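Side-chain contacts in cellulose 1,4-beta-cellobiosidase (Thermobifida fusca, PDB 4JJJ), which probably hydrolyses cellulose to release cellobiose, this chain being the family 48 glycoside hydrolase part of a longer modular cellulase: residues A[41-46]-A[186-191]; A[152-157]-A[168-173]; A[193-198]-A[202-207]; A[576-581]-A[585-590]. The protein carries 1 engineered substitution. All blocks are in the same frame, centred on the assembly; numbering follows the deposited sequence.

Contact 1. Residues A[41-46]-A[186-191]; sequences APDHGH and TIPHPS. With ZN (zinc ion), chain B.
Asp43 meets Thr186 and Pro188 across a small, buried contact in which water does more than direct bonding. One water sits between the segments, giving a proton to Asp43 OD2 at 2.7 Å and accepting at 2.6 Å from Thr186 OG1, so the threonine hydroxyl reaches the carboxylate indirectly. The CG of Asp43 stands between its backbone N and carbonyl carbon (chi1 67°), a torsion that turns the carboxylate toward 186-191. There OD2 also lies 3.7 Å from Pro188 CG, a van der Waals approach at the rim of the proline ring. The carboxylate is well supplied elsewhere: Arg588 forms a salt bridge with OD2, and Tyr156 OH is hydrogen-bonded to OD1. The buried negative charge is therefore probably well compensated.

Each segment also has a side-chain hydrogen bond of its own. His46 N donates to His44 ND1 at 3.1 Å, reaching the nitrogen from 33° out of the imidazole plane. In the other segment His189 ND1 gives a nearly straight bond (172°) to Ile187 O, 2.9 Å away, with the oxygen in the ring plane, which fixes the rotation of the imidazole.

Metal coordination is the third kind. His46 ND1 binds zinc at 2.1 Å beside two waters, Asp153 supplies a further ligand, and NE2 on the other side of the ring is hydrogen-bonded to Val34 O.

Ala41 lines a glycan pocket. Its loop leads into strand 47-49 and Thr186-Pro188 into strand 189-190, the outermost strands of one four-stranded antiparallel sheet, so the contact bridges the approaches to both edges, within the (alpha/alpha)6 fold of family 48.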
loop_
_atom_site.group_PDB
_atom_site.type_symbol
_atom_site.label_atom_id
_atom_site.label_comp_id
_atom_site.label_asym_id
_atom_site.label_seq_id
_atom_site.Cartn_x
_atom_site.Cartn_y
_atom_site.Cartn_z
ATOM N N ALA A 41 6.183 2.945 7.572
ATOM C CA ALA A 41 5.080 3.320 6.735
ATOM C C ALA A 41 3.912 3.690 7.623
ATOM O O ALA A 41 3.659 4.850 7.754
ATOM C CB ALA A 41 4.730 2.324 5.605
ATOM N N PRO A 42 3.391 2.754 8.437
ATOM C CA PRO A 42 2.793 3.115 9.728
ATOM C C PRO A 42 3.946 3.590 10.611
ATOM O O PRO A 42 5.114 3.304 10.305
ATOM C CB PRO A 42 2.119 1.830 10.204
ATOM C CG PRO A 42 2.975 0.787 9.641
ATOM C CD PRO A 42 3.425 1.243 8.265
ATOM N N ASP A 43 3.591 4.199 11.739
ATOM C CA ASP A 43 4.596 4.684 12.654
ATOM C C ASP A 43 4.471 4.105 14.049
ATOM O O ASP A 43 5.174 4.589 14.962
ATOM C CB ASP A 43 4.646 6.232 12.654
ATOM C CG ASP A 43 3.454 6.905 13.205
ATOM O OD1 ASP A 43 2.622 6.297 13.914
ATOM O OD2 ASP A 43 3.245 8.155 12.910
ATOM N N HIS A 44 3.688 3.059 14.194
ATOM C CA HIS A 44 3.558 2.296 15.430
ATOM C C HIS A 44 3.142 0.897 15.090
ATOM O O HIS A 44 2.289 0.730 14.174
ATOM C CB HIS A 44 2.594 2.956 16.412
ATOM C CG HIS A 44 2.607 2.362 17.776
ATOM N ND1 HIS A 44 1.860 1.251 18.155
ATOM C CD2 HIS A 44 3.383 2.661 18.856
ATOM C CE1 HIS A 44 2.129 0.932 19.421
ATOM N NE2 HIS A 44 3.040 1.790 19.860
ATOM N N GLY A 45 3.706 -0.109 15.792
ATOM C CA GLY A 45 3.455 -1.525 15.470
ATOM C C GLY A 45 2.048 -1.937 15.640
ATOM O O GLY A 45 1.630 -2.941 15.050
ATOM N N HIS A 46 1.297 -1.303 16.570
ATOM C CA HIS A 46 -0.054 -1.697 16.785
ATOM C C HIS A 46 -1.056 -0.703 16.219
ATOM O O HIS A 46 -2.249 -0.815 16.460
ATOM C CB HIS A 46 -0.317 -1.942 18.263
ATOM C CG HIS A 46 0.377 -3.161 18.789
ATOM N ND1 HIS A 46 0.255 -3.640 20.082
ATOM C CD2 HIS A 46 1.210 -4.020 18.161
ATOM C CE1 HIS A 46 0.992 -4.730 20.211
ATOM N NE2 HIS A 46 1.558 -4.995 19.052
ATOM N N THR A 186 5.242 13.485 9.914
ATOM C CA THR A 186 3.795 13.650 9.874
ATOM C C THR A 186 3.279 14.065 11.266
ATOM O O THR A 186 3.958 13.897 12.289
ATOM C CB THR A 186 3.101 12.294 9.573
ATOM O OG1 THR A 186 3.518 11.361 10.639
ATOM C CG2 THR A 186 3.544 11.796 8.187
ATOM N N ILE A 187 2.061 14.561 11.285
ATOM C CA ILE A 187 1.304 14.814 12.514
ATOM C C ILE A 187 0.062 13.871 12.414
ATOM O O ILE A 187 -0.897 14.122 11.674
ATOM C CB ILE A 187 0.907 16.309 12.684
ATOM C CG1 ILE A 187 2.175 17.162 12.696
ATOM C CG2 ILE A 187 0.010 16.425 13.896
ATOM C CD1 ILE A 187 1.881 18.617 12.496
ATOM N N PRO A 188 0.115 12.722 13.171
ATOM C CA PRO A 188 -1.020 11.837 13.179
ATOM C C PRO A 188 -2.297 12.537 13.647
ATOM O O PRO A 188 -2.261 13.293 14.609
ATOM C CB PRO A 188 -0.608 10.648 14.078
ATOM C CG PRO A 188 0.912 10.734 14.050
ATOM C CD PRO A 188 1.185 12.266 14.079
ATOM N N HIS A 189 -3.358 12.180 12.992
ATOM C CA HIS A 189 -4.646 12.841 13.186
ATOM C C HIS A 189 -5.831 11.932 12.918
ATOM O O HIS A 189 -5.744 10.874 12.252
ATOM C CB HIS A 189 -4.690 14.095 12.318
ATOM C CG HIS A 189 -4.533 13.834 10.859
ATOM N ND1 HIS A 189 -3.315 13.704 10.223
ATOM C CD2 HIS A 189 -5.459 13.577 9.936
ATOM C CE1 HIS A 189 -3.509 13.431 8.945
ATOM N NE2 HIS A 189 -4.797 13.375 8.731
ATOM N N PRO A 190 -7.002 12.312 13.465
ATOM C CA PRO A 190 -8.189 11.460 13.281
ATOM C C PRO A 190 -8.772 11.668 11.850
ATOM O O PRO A 190 -8.861 12.823 11.319
ATOM C CB PRO A 190 -9.200 12.044 14.264
ATOM C CG PRO A 190 -8.782 13.460 14.426
ATOM C CD PRO A 190 -7.293 13.495 14.328
ATOM N N SER A 191 -9.188 10.573 11.228
ATOM C CA SER A 191 -9.912 10.672 9.969
ATOM C C SER A 191 -11.265 11.451 10.090
ATOM O O SER A 191 -11.726 12.110 9.165
ATOM C CB SER A 191 -10.205 9.279 9.428
ATOM O OG SER A 191 -8.946 8.647 9.224
HETATM ZN ZN ZN B . -0.593 -2.527 21.666
HETATM O O HOH W 1 4.038 8.787 10.369
HETATM O O HOH W 2 0.360 -3.618 23.271
HETATM O O HOH W 3 0.063 -0.570 21.921
#

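Contact 2. Residues A[152-157]-A[168-173]; sequences VDNVYG and APAYIN. With ZN (zinc ion), chain B; BGC (beta-D-glucopyranose), chain D.
The backbones draw closest where Val152 and Pro169 bring their CA atoms to 4.2 Å, and they spread to 6.4 Å between the CA atoms of Asn154 and Ala170. This is the loop connection of two neighbouring antiparallel strands, 149-151 and 170-173, in a four-stranded sheet. Packing across it is apolar and light: the proline CB rests 4.0 Å from Val152 CA, and Val152 CG1 lies 4.4 Å from Pro169 CG. Asn154 is deposited in two conformers, so the approach of its OD1 to Ala170 CB is uncertain; in the one described that same oxygen accepts from Gly159 N.

Each segment also carries a ligand-binding side chain that takes no part in this packing. Asp153 binds zinc through OD2, together with His46, and its OD1 forms a salt bridge with Arg22. Asn173, its CG trans to the backbone N (chi1 -164°), extends its amide to a bound glucose unit. With a leucine here, the sugar hydroxyls O2 and O3 would probably lose their amide partners and Trp148 NE1 the acceptor it uses on OD1. Both the oxygen and the nitrogen of the amide engage the sugar: glucose O2 donates to Asn173 OD1 at 2.9 Å, and Asn173 ND2 donates to O3 at 2.9 Å (160°).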
loop_
_atom_site.group_PDB
_atom_site.type_symbol
_atom_site.label_atom_id
_atom_site.label_comp_id
_atom_site.label_asym_id
_atom_site.label_seq_id
_atom_site.Cartn_x
_atom_site.Cartn_y
_atom_site.Cartn_z
ATOM N N VAL A 152 -5.106 0.294 16.329
ATOM C CA VAL A 152 -5.823 -0.878 16.899
ATOM C C VAL A 152 -5.960 -0.830 18.458
ATOM O O VAL A 152 -7.004 -1.148 18.947
ATOM C CB VAL A 152 -5.139 -2.164 16.427
ATOM C CG1 VAL A 152 -5.987 -3.380 16.949
ATOM C CG2 VAL A 152 -5.093 -2.246 14.929
ATOM N N ASP A 153 -4.898 -0.446 19.137
ATOM C CA ASP A 153 -4.914 -0.332 20.609
ATOM C C ASP A 153 -5.233 1.081 21.065
ATOM O O ASP A 153 -5.176 1.371 22.267
ATOM C CB ASP A 153 -3.580 -0.776 21.145
ATOM C CG ASP A 153 -3.395 -2.324 21.104
ATOM O OD1 ASP A 153 -4.378 -3.024 20.862
ATOM O OD2 ASP A 153 -2.222 -2.704 21.261
ATOM N N ASN A 154 -5.529 2.005 20.167
ATOM C CA ASN A 154 -5.788 3.405 20.559
ATOM C C ASN A 154 -4.618 4.016 21.270
ATOM O O ASN A 154 -4.760 4.739 22.248
ATOM C CB ASN A 154 -7.094 3.540 21.392
ATOM C CG ASN A 154 -7.777 4.916 21.201
ATOM O OD1 ASN A 154 -7.821 5.461 20.095
ATOM N ND2 ASN A 154 -8.430 5.439 22.273
ATOM N N VAL A 155 -3.421 3.748 20.763
ATOM C CA VAL A 155 -2.259 4.309 21.393
ATOM C C VAL A 155 -2.222 5.801 21.301
ATOM O O VAL A 155 -1.748 6.453 22.252
ATOM C CB VAL A 155 -0.978 3.653 20.917
ATOM C CG1 VAL A 155 -0.647 4.100 19.559
ATOM C CG2 VAL A 155 0.057 3.872 21.944
ATOM N N TYR A 156 -2.831 6.361 20.278
ATOM C CA TYR A 156 -2.869 7.810 20.113
ATOM C C TYR A 156 -4.042 8.498 20.844
ATOM O O TYR A 156 -4.040 9.727 20.967
ATOM C CB TYR A 156 -2.886 8.254 18.589
ATOM C CG TYR A 156 -1.564 8.143 17.903
ATOM C CD1 TYR A 156 -1.148 6.945 17.284
ATOM C CD2 TYR A 156 -0.662 9.217 17.890
ATOM C CE1 TYR A 156 0.056 6.801 16.651
ATOM C CE2 TYR A 156 0.524 9.129 17.227
ATOM C CZ TYR A 156 0.912 7.925 16.607
ATOM O OH TYR A 156 2.099 7.820 15.974
ATOM N N GLY A 157 -5.047 7.741 21.227
ATOM C CA GLY A 157 -6.172 8.293 22.011
ATOM C C GLY A 157 -7.306 8.922 21.276
ATOM O O GLY A 157 -8.137 9.693 21.866
ATOM N N ALA A 168 -13.279 0.173 19.303
ATOM C CA ALA A 168 -12.981 -0.307 17.951
ATOM C C ALA A 168 -11.622 0.373 17.608
ATOM O O ALA A 168 -11.292 1.443 18.162
ATOM C CB ALA A 168 -14.005 0.136 16.985
ATOM N N PRO A 169 -10.845 -0.203 16.699
ATOM C CA PRO A 169 -9.739 0.522 16.182
ATOM C C PRO A 169 -10.104 1.932 15.700
ATOM O O PRO A 169 -11.179 2.082 15.045
ATOM C CB PRO A 169 -9.316 -0.367 14.975
ATOM C CG PRO A 169 -9.762 -1.782 15.321
ATOM C CD PRO A 169 -11.058 -1.490 15.988
ATOM N N ALA A 170 -9.263 2.944 15.929
ATOM C CA ALA A 170 -9.561 4.290 15.449
ATOM C C ALA A 170 -9.167 4.496 13.980
ATOM O O ALA A 170 -8.054 4.076 13.606
ATOM C CB ALA A 170 -8.891 5.318 16.289
ATOM N N TYR A 171 -9.976 5.205 13.219
ATOM C CA TYR A 171 -9.552 5.589 11.841
ATOM C C TYR A 171 -8.692 6.780 11.944
ATOM O O TYR A 171 -9.123 7.826 12.430
ATOM C CB TYR A 171 -10.822 5.901 10.997
ATOM C CG TYR A 171 -11.615 4.728 10.546
ATOM C CD1 TYR A 171 -12.695 4.223 11.314
ATOM C CD2 TYR A 171 -11.392 4.108 9.316
ATOM C CE1 TYR A 171 -13.458 3.132 10.848
ATOM C CE2 TYR A 171 -12.135 3.034 8.866
ATOM C CZ TYR A 171 -13.191 2.536 9.630
ATOM O OH TYR A 171 -13.963 1.464 9.151
ATOM N N ILE A 172 -7.431 6.703 11.480
ATOM C CA ILE A 172 -6.500 7.761 11.592
ATOM C C ILE A 172 -5.754 7.940 10.263
ATOM O O ILE A 172 -5.830 7.080 9.369
ATOM C CB ILE A 172 -5.442 7.466 12.706
ATOM C CG1 ILE A 172 -4.773 6.115 12.589
ATOM C CG2 ILE A 172 -6.176 7.546 14.060
ATOM C CD1 ILE A 172 -3.453 6.092 13.349
ATOM N N ASN A 173 -5.001 9.008 10.135
ATOM C CA ASN A 173 -4.165 9.231 8.975
ATOM C C ASN A 173 -2.949 10.004 9.416
ATOM O O ASN A 173 -2.895 10.510 10.560
ATOM C CB ASN A 173 -4.957 9.900 7.843
ATOM C CG ASN A 173 -4.313 9.835 6.520
ATOM O OD1 ASN A 173 -3.430 9.047 6.224
ATOM N ND2 ASN A 173 -4.800 10.720 5.644
HETATM ZN ZN ZN B . -0.593 -2.527 21.666
HETATM C C2 BGC D . -2.727 9.557 2.668
HETATM C C3 BGC D . -3.486 10.578 1.902
HETATM C C4 BGC D . -2.584 11.491 1.055
HETATM C C5 BGC D . -1.658 10.542 0.252
HETATM C C6 BGC D . -0.764 11.388 -0.644
HETATM C C1 BGC D . -1.828 8.780 1.721
HETATM O O2 BGC D . -3.597 8.707 3.372
HETATM O O3 BGC D . -4.245 11.268 2.828
HETATM O O4 BGC D . -3.359 12.219 0.063
HETATM O O5 BGC D . -0.914 9.644 1.071
HETATM O O6 BGC D . 0.263 11.955 0.196
HETATM O O HOH W 2 0.360 -3.618 23.271
HETATM O O HOH W 3 0.063 -0.570 21.921
#

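Contact 3. Residues A[193-198]-A[202-207]; sequences DDFTHG and GYLDLF. With CA (calcium ion), chain H; FE (Fe (III) ion), chain L.
The chain doubles back so sharply that the CA atoms of Phe195 and Gly202 come within 3.9 Å, with no regular strand pairing between the segments. Gly202 CA instead points a C-H at His197 O, 3.2 Å away. Both Gly198 and Gly202 have positive phi, and a side chain on either would collide with the opposite segment.

Asp193 ties the loop together. With CG anti to the backbone N (chi1 -162°), its carboxylate reaches across, and the syn lone pair of OD2 takes Tyr203 N at 2.8 Å in an almost straight bond (176°). The other oxygen, OD1, accepts Phe195 N at 2.9 Å nearly along its C-O axis, an Asx turn, so the two oxygens hold one backbone N-H from each segment.

Aromatic rings pack beside this core. Gly198 CA lies over one face of the Tyr203 ring, 4.0 Å from its centroid and displaced toward the rim, a CH-pi contact. At the edge of the Phe195 ring, CE1 touches Leu204 CD1 at 3.5 Å, the two side chains crossing at about a right angle.

A second Asx turn follows at once. Asp194 OD1 accepts Thr196 OG1 and Thr196 N from the same face of its plane, leaving OD2 to bind calcium at 2.4 Å, where Cys161 O is another ligand. Thr196 CG2 lies over the His197 ring, whose NE2 binds iron at 2.2 Å. Two consecutive Asx turns thus shape a metal-binding surface loop that follows the edge strand 192-193.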
loop_
_atom_site.group_PDB
_atom_site.type_symbol
_atom_site.label_atom_id
_atom_site.label_comp_id
_atom_site.label_asym_id
_atom_site.label_seq_id
_atom_site.Cartn_x
_atom_site.Cartn_y
_atom_site.Cartn_z
ATOM N N ASP A 193 -12.729 14.297 12.161
ATOM C CA ASP A 193 -12.219 15.405 12.997
ATOM C C ASP A 193 -13.431 16.313 13.376
ATOM O O ASP A 193 -13.946 17.013 12.549
ATOM C CB ASP A 193 -11.170 16.221 12.207
ATOM C CG ASP A 193 -10.297 17.098 13.140
ATOM O OD1 ASP A 193 -10.865 17.448 14.243
ATOM O OD2 ASP A 193 -9.174 17.355 12.767
ATOM N N ASP A 194 -13.822 16.231 14.664
ATOM C CA ASP A 194 -14.894 17.025 15.259
ATOM C C ASP A 194 -14.295 18.083 16.154
ATOM O O ASP A 194 -14.999 18.699 16.970
ATOM C CB ASP A 194 -15.891 16.166 16.013
ATOM C CG ASP A 194 -15.356 15.679 17.345
ATOM O OD1 ASP A 194 -14.110 15.639 17.498
ATOM O OD2 ASP A 194 -16.188 15.401 18.225
ATOM N N PHE A 195 -13.009 18.321 16.009
ATOM C CA PHE A 195 -12.292 19.305 16.699
ATOM C C PHE A 195 -12.086 19.014 18.186
ATOM O O PHE A 195 -11.639 19.922 18.893
ATOM C CB PHE A 195 -12.837 20.751 16.539
ATOM C CG PHE A 195 -13.093 21.207 15.151
ATOM C CD1 PHE A 195 -12.571 20.578 14.022
ATOM C CD2 PHE A 195 -13.872 22.337 14.939
ATOM C CE1 PHE A 195 -12.840 21.026 12.744
ATOM C CE2 PHE A 195 -14.122 22.771 13.646
ATOM C CZ PHE A 195 -13.545 22.173 12.554
ATOM N N THR A 196 -12.312 17.784 18.645
ATOM C CA THR A 196 -12.092 17.427 20.012
ATOM C C THR A 196 -10.664 17.606 20.421
ATOM O O THR A 196 -10.329 18.077 21.514
ATOM C CB THR A 196 -12.578 15.991 20.301
ATOM O OG1 THR A 196 -13.964 15.904 20.147
ATOM C CG2 THR A 196 -12.199 15.610 21.801
ATOM N N HIS A 197 -9.782 17.223 19.501
ATOM C CA HIS A 197 -8.349 17.302 19.709
ATOM C C HIS A 197 -7.620 18.190 18.704
ATOM O O HIS A 197 -8.171 18.614 17.723
ATOM C CB HIS A 197 -7.760 15.874 19.651
ATOM C CG HIS A 197 -8.422 14.894 20.582
ATOM N ND1 HIS A 197 -9.188 13.827 20.145
ATOM C CD2 HIS A 197 -8.323 14.757 21.928
ATOM C CE1 HIS A 197 -9.563 13.102 21.184
ATOM N NE2 HIS A 197 -9.043 13.632 22.276
ATOM N N GLY A 198 -6.320 18.433 18.910
ATOM C CA GLY A 198 -5.601 19.264 18.025
ATOM C C GLY A 198 -5.731 20.740 18.456
ATOM O O GLY A 198 -5.490 21.075 19.672
ATOM N N GLY A 202 -9.398 21.568 15.032
ATOM C CA GLY A 202 -8.867 20.163 15.051
ATOM C C GLY A 202 -7.476 20.218 14.452
ATOM O O GLY A 202 -6.542 21.020 14.766
ATOM N N TYR A 203 -7.251 19.310 13.477
ATOM C CA TYR A 203 -5.992 19.287 12.799
ATOM C C TYR A 203 -6.086 19.871 11.375
ATOM O O TYR A 203 -5.110 19.921 10.671
ATOM C CB TYR A 203 -5.511 17.821 12.666
ATOM C CG TYR A 203 -5.127 17.190 14.023
ATOM C CD1 TYR A 203 -6.113 16.783 14.905
ATOM C CD2 TYR A 203 -3.773 16.979 14.351
ATOM C CE1 TYR A 203 -5.765 16.223 16.101
ATOM C CE2 TYR A 203 -3.410 16.428 15.558
ATOM C CZ TYR A 203 -4.430 16.034 16.420
ATOM O OH TYR A 203 -4.108 15.399 17.649
ATOM N N LEU A 204 -7.299 20.354 10.987
ATOM C CA LEU A 204 -7.570 20.568 9.571
ATOM C C LEU A 204 -6.643 21.657 9.011
ATOM O O LEU A 204 -6.175 21.564 7.824
ATOM C CB LEU A 204 -8.999 20.995 9.357
ATOM C CG LEU A 204 -10.042 20.060 9.801
ATOM C CD1 LEU A 204 -11.422 20.631 9.579
ATOM C CD2 LEU A 204 -9.880 18.690 9.074
ATOM N N ASP A 205 -6.392 22.709 9.799
ATOM C CA ASP A 205 -5.643 23.795 9.330
ATOM C C ASP A 205 -4.170 23.683 9.433
ATOM O O ASP A 205 -3.452 24.682 9.180
ATOM C CB ASP A 205 -6.151 25.153 9.950
ATOM C CG ASP A 205 -6.157 25.164 11.497
ATOM O OD1 ASP A 205 -5.760 24.168 12.106
ATOM O OD2 ASP A 205 -6.426 26.266 12.092
ATOM N N LEU A 206 -3.631 22.461 9.712
ATOM C CA LEU A 206 -2.223 22.199 9.488
ATOM C C LEU A 206 -2.020 21.941 7.967
ATOM O O LEU A 206 -0.947 22.015 7.467
ATOM C CB LEU A 206 -1.877 20.891 10.242
ATOM C CG LEU A 206 -1.834 20.986 11.765
ATOM C CD1 LEU A 206 -1.826 19.606 12.426
ATOM C CD2 LEU A 206 -0.623 21.712 12.197
ATOM N N PHE A 207 -3.105 21.512 7.322
ATOM C CA PHE A 207 -3.072 20.888 6.024
ATOM C C PHE A 207 -3.692 21.684 4.903
ATOM O O PHE A 207 -3.100 21.752 3.842
ATOM C CB PHE A 207 -3.617 19.461 6.094
ATOM C CG PHE A 207 -2.996 18.645 7.201
ATOM C CD1 PHE A 207 -1.645 18.501 7.299
ATOM C CD2 PHE A 207 -3.782 17.995 8.160
ATOM C CE1 PHE A 207 -1.049 17.747 8.300
ATOM C CE2 PHE A 207 -3.230 17.253 9.167
ATOM C CZ PHE A 207 -1.861 17.091 9.209
HETATM CA CA CA H . -16.876 13.263 19.078
HETATM FE FE FE L . -9.578 12.973 24.290
HETATM O O HOH W 4 -15.563 13.448 20.703
HETATM O O HOH W 5 -17.577 10.973 18.709
HETATM O O HOH W 6 -18.490 13.743 17.348
HETATM O O HOH W 7 -18.612 13.375 20.482
HETATM O O HOH W 8 -10.171 12.235 26.093
#

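Contact 4. Residues A[576-581]-A[585-590]; sequences DRIEPG and LSIRSF
Asp576 faces Ser589 with both carboxylate oxygens engaged. Ser589 OG donates to the syn lone pair of Asp576 OD1 at 2.5 Å, a short bond, while Ser589 N donates to Asp576 OD2 at 2.9 Å (169°) from 24° out of the carboxylate plane. One serine thus answers the two oxygens with its hydroxyl and its amide, and its OG, set between the backbone N and carbonyl carbon (chi1 68°), is placed for the first of these bonds. In place of the aspartate, an alanine is likely to leave Ser589 N and OG without the carboxylate oxygens that accept from them and set the hydroxyl free to turn.

The segments lie where strand 577-578, antiparallel to 570-571, gives way to a type I beta turn from Leu585 to Arg588. Arg588 N closes that turn on Leu585 O.

Waters satisfy several of the remaining acceptors. One donates to Ser586 O at 2.7 Å and only weakly to Asp576 OD1. Another joins Arg577 O, to which it donates at 2.6 Å, with Ser586 OG at 2.7 Å. Arg588 turns away from 576-581, its NH1 bonding to Phe584 O and its NH2 to Thr186 O. Arg577 NH2 lies 2.9 Å from Glu579 OE1, a salt bridge of charges alone because the oxygen sits well out of the guanidinium plane. Apolar contact is slight: Ile587 CG2 packs against Ile578 CG1 at 4.2 Å, with the isoleucines set roughly perpendicular.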
loop_
_atom_site.group_PDB
_atom_site.type_symbol
_atom_site.label_atom_id
_atom_site.label_comp_id
_atom_site.label_asym_id
_atom_site.label_seq_id
_atom_site.Cartn_x
_atom_site.Cartn_y
_atom_site.Cartn_z
ATOM N N ASP A 576 0.288 15.971 24.471
ATOM C CA ASP A 576 1.521 16.354 23.879
ATOM C C ASP A 576 1.310 17.654 23.044
ATOM O O ASP A 576 0.343 17.807 22.245
ATOM C CB ASP A 576 2.083 15.265 22.901
ATOM C CG ASP A 576 2.578 14.023 23.600
ATOM O OD1 ASP A 576 2.933 14.067 24.864
ATOM O OD2 ASP A 576 2.731 12.982 22.899
ATOM N N ARG A 577 2.214 18.610 23.253
ATOM C CA ARG A 577 2.144 19.893 22.563
ATOM C C ARG A 577 2.572 19.856 21.122
ATOM O O ARG A 577 3.688 19.501 20.798
ATOM C CB ARG A 577 2.991 20.932 23.342
ATOM C CG ARG A 577 2.400 21.167 24.729
ATOM C CD ARG A 577 3.312 21.833 25.754
ATOM N NE ARG A 577 3.797 23.177 25.404
ATOM C CZ ARG A 577 3.054 24.288 25.335
ATOM N NH1 ARG A 577 1.732 24.262 25.537
ATOM N NH2 ARG A 577 3.648 25.438 25.010
ATOM N N ILE A 578 1.633 20.189 20.224
ATOM C CA ILE A 578 1.945 20.394 18.786
ATOM C C ILE A 578 2.203 21.888 18.574
ATOM O O ILE A 578 1.279 22.673 18.558
ATOM C CB ILE A 578 0.787 19.976 17.933
ATOM C CG1 ILE A 578 0.224 18.559 18.333
ATOM C CG2 ILE A 578 1.174 19.969 16.453
ATOM C CD1 ILE A 578 -1.167 18.263 17.903
ATOM N N GLU A 579 3.457 22.205 18.392
ATOM C CA GLU A 579 3.919 23.560 18.207
ATOM C C GLU A 579 5.262 23.532 17.499
ATOM O O GLU A 579 6.039 22.528 17.485
ATOM C CB GLU A 579 4.091 24.299 19.527
ATOM C CG GLU A 579 4.774 23.497 20.529
ATOM C CD GLU A 579 4.973 24.168 21.896
ATOM O OE1 GLU A 579 4.209 25.130 22.212
ATOM O OE2 GLU A 579 5.972 23.703 22.519
ATOM N N PRO A 580 5.636 24.659 16.913
ATOM C CA PRO A 580 6.995 24.751 16.404
ATOM C C PRO A 580 8.053 24.368 17.354
ATOM O O PRO A 580 7.945 24.748 18.520
ATOM C CB PRO A 580 7.104 26.230 15.937
ATOM C CG PRO A 580 5.711 26.548 15.686
ATOM C CD PRO A 580 4.878 25.913 16.671
ATOM N N GLY A 581 9.004 23.530 16.893
ATOM C CA GLY A 581 10.036 22.944 17.699
ATOM C C GLY A 581 9.727 21.525 18.280
ATOM O O GLY A 581 10.566 20.912 18.850
ATOM N N LEU A 585 9.057 12.394 18.361
ATOM C CA LEU A 585 8.896 11.869 19.689
ATOM C C LEU A 585 8.050 12.737 20.590
ATOM O O LEU A 585 7.200 12.201 21.319
ATOM C CB LEU A 585 10.244 11.599 20.345
ATOM C CG LEU A 585 10.162 11.146 21.788
ATOM C CD1 LEU A 585 9.581 9.760 21.878
ATOM C CD2 LEU A 585 11.549 11.207 22.408
ATOM N N SER A 586 8.213 14.053 20.511
ATOM C CA SER A 586 7.467 14.897 21.412
ATOM C C SER A 586 5.960 14.918 21.181
ATOM O O SER A 586 5.171 15.207 22.129
ATOM C CB SER A 586 8.040 16.339 21.489
ATOM O OG SER A 586 7.559 17.115 20.436
ATOM N N ILE A 587 5.479 14.526 19.985
ATOM C CA ILE A 587 4.055 14.390 19.765
ATOM C C ILE A 587 3.604 12.932 19.768
ATOM O O ILE A 587 2.443 12.623 19.430
ATOM C CB ILE A 587 3.575 15.077 18.485
ATOM C CG1 ILE A 587 4.210 14.574 17.166
ATOM C CG2 ILE A 587 3.872 16.524 18.571
ATOM C CD1 ILE A 587 3.439 14.970 15.944
ATOM N N ARG A 588 4.536 12.091 20.197
ATOM C CA ARG A 588 4.282 10.634 20.416
ATOM C C ARG A 588 4.991 10.165 21.727
ATOM O O ARG A 588 5.733 9.201 21.762
ATOM C CB ARG A 588 4.793 9.807 19.218
ATOM C CG ARG A 588 4.116 10.172 17.907
ATOM C CD ARG A 588 4.810 9.431 16.783
ATOM N NE ARG A 588 4.309 9.676 15.429
ATOM C CZ ARG A 588 4.623 10.772 14.722
ATOM N NH1 ARG A 588 5.313 11.750 15.206
ATOM N NH2 ARG A 588 4.220 10.897 13.444
ATOM N N SER A 589 4.717 10.900 22.816
ATOM C CA SER A 589 5.519 10.773 24.012
ATOM C C SER A 589 5.333 9.445 24.706
ATOM O O SER A 589 6.196 9.044 25.465
ATOM C CB SER A 589 5.306 11.939 25.001
ATOM O OG SER A 589 4.044 11.897 25.545
ATOM N N PHE A 590 4.267 8.781 24.365
ATOM C CA PHE A 590 4.039 7.404 24.811
ATOM C C PHE A 590 5.196 6.439 24.445
ATOM O O PHE A 590 5.326 5.372 25.011
ATOM C CB PHE A 590 2.704 6.856 24.315
ATOM C CG PHE A 590 2.484 7.003 22.822
ATOM C CD1 PHE A 590 3.048 6.158 21.920
ATOM C CD2 PHE A 590 1.711 8.043 22.353
ATOM C CE1 PHE A 590 2.888 6.315 20.540
ATOM C CE2 PHE A 590 1.502 8.166 21.001
ATOM C CZ PHE A 590 2.107 7.377 20.117
HETATM O O HOH W 9 0.594 11.751 21.226
HETATM O O HOH W 10 5.809 15.694 24.673
HETATM O O HOH W 11 6.119 19.023 21.712
#

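In the fold
From the N terminus, contact 1 opens first and closes a long loop of 139 intervening residues, bringing the loop before strand 47-49 to the residues leading into strand 189-190. Contact 2 falls wholly within that span, closing over the ten residues between its segments, in the connection from strand 149-151 to strand 170-173. The pair thus brings together all four strands of one antiparallel sheet, and a zinc ion links them. Contact 3 follows in series as a short loop closure after strand 192-193, the edge of a second antiparallel sheet; its Tyr203 packs on His189 and Pro190. Far along the chain, contact 4 makes another short closure: Phe590 meets Tyr156 edge-to-face and Ile578 touches Tyr203. No two contacts cross.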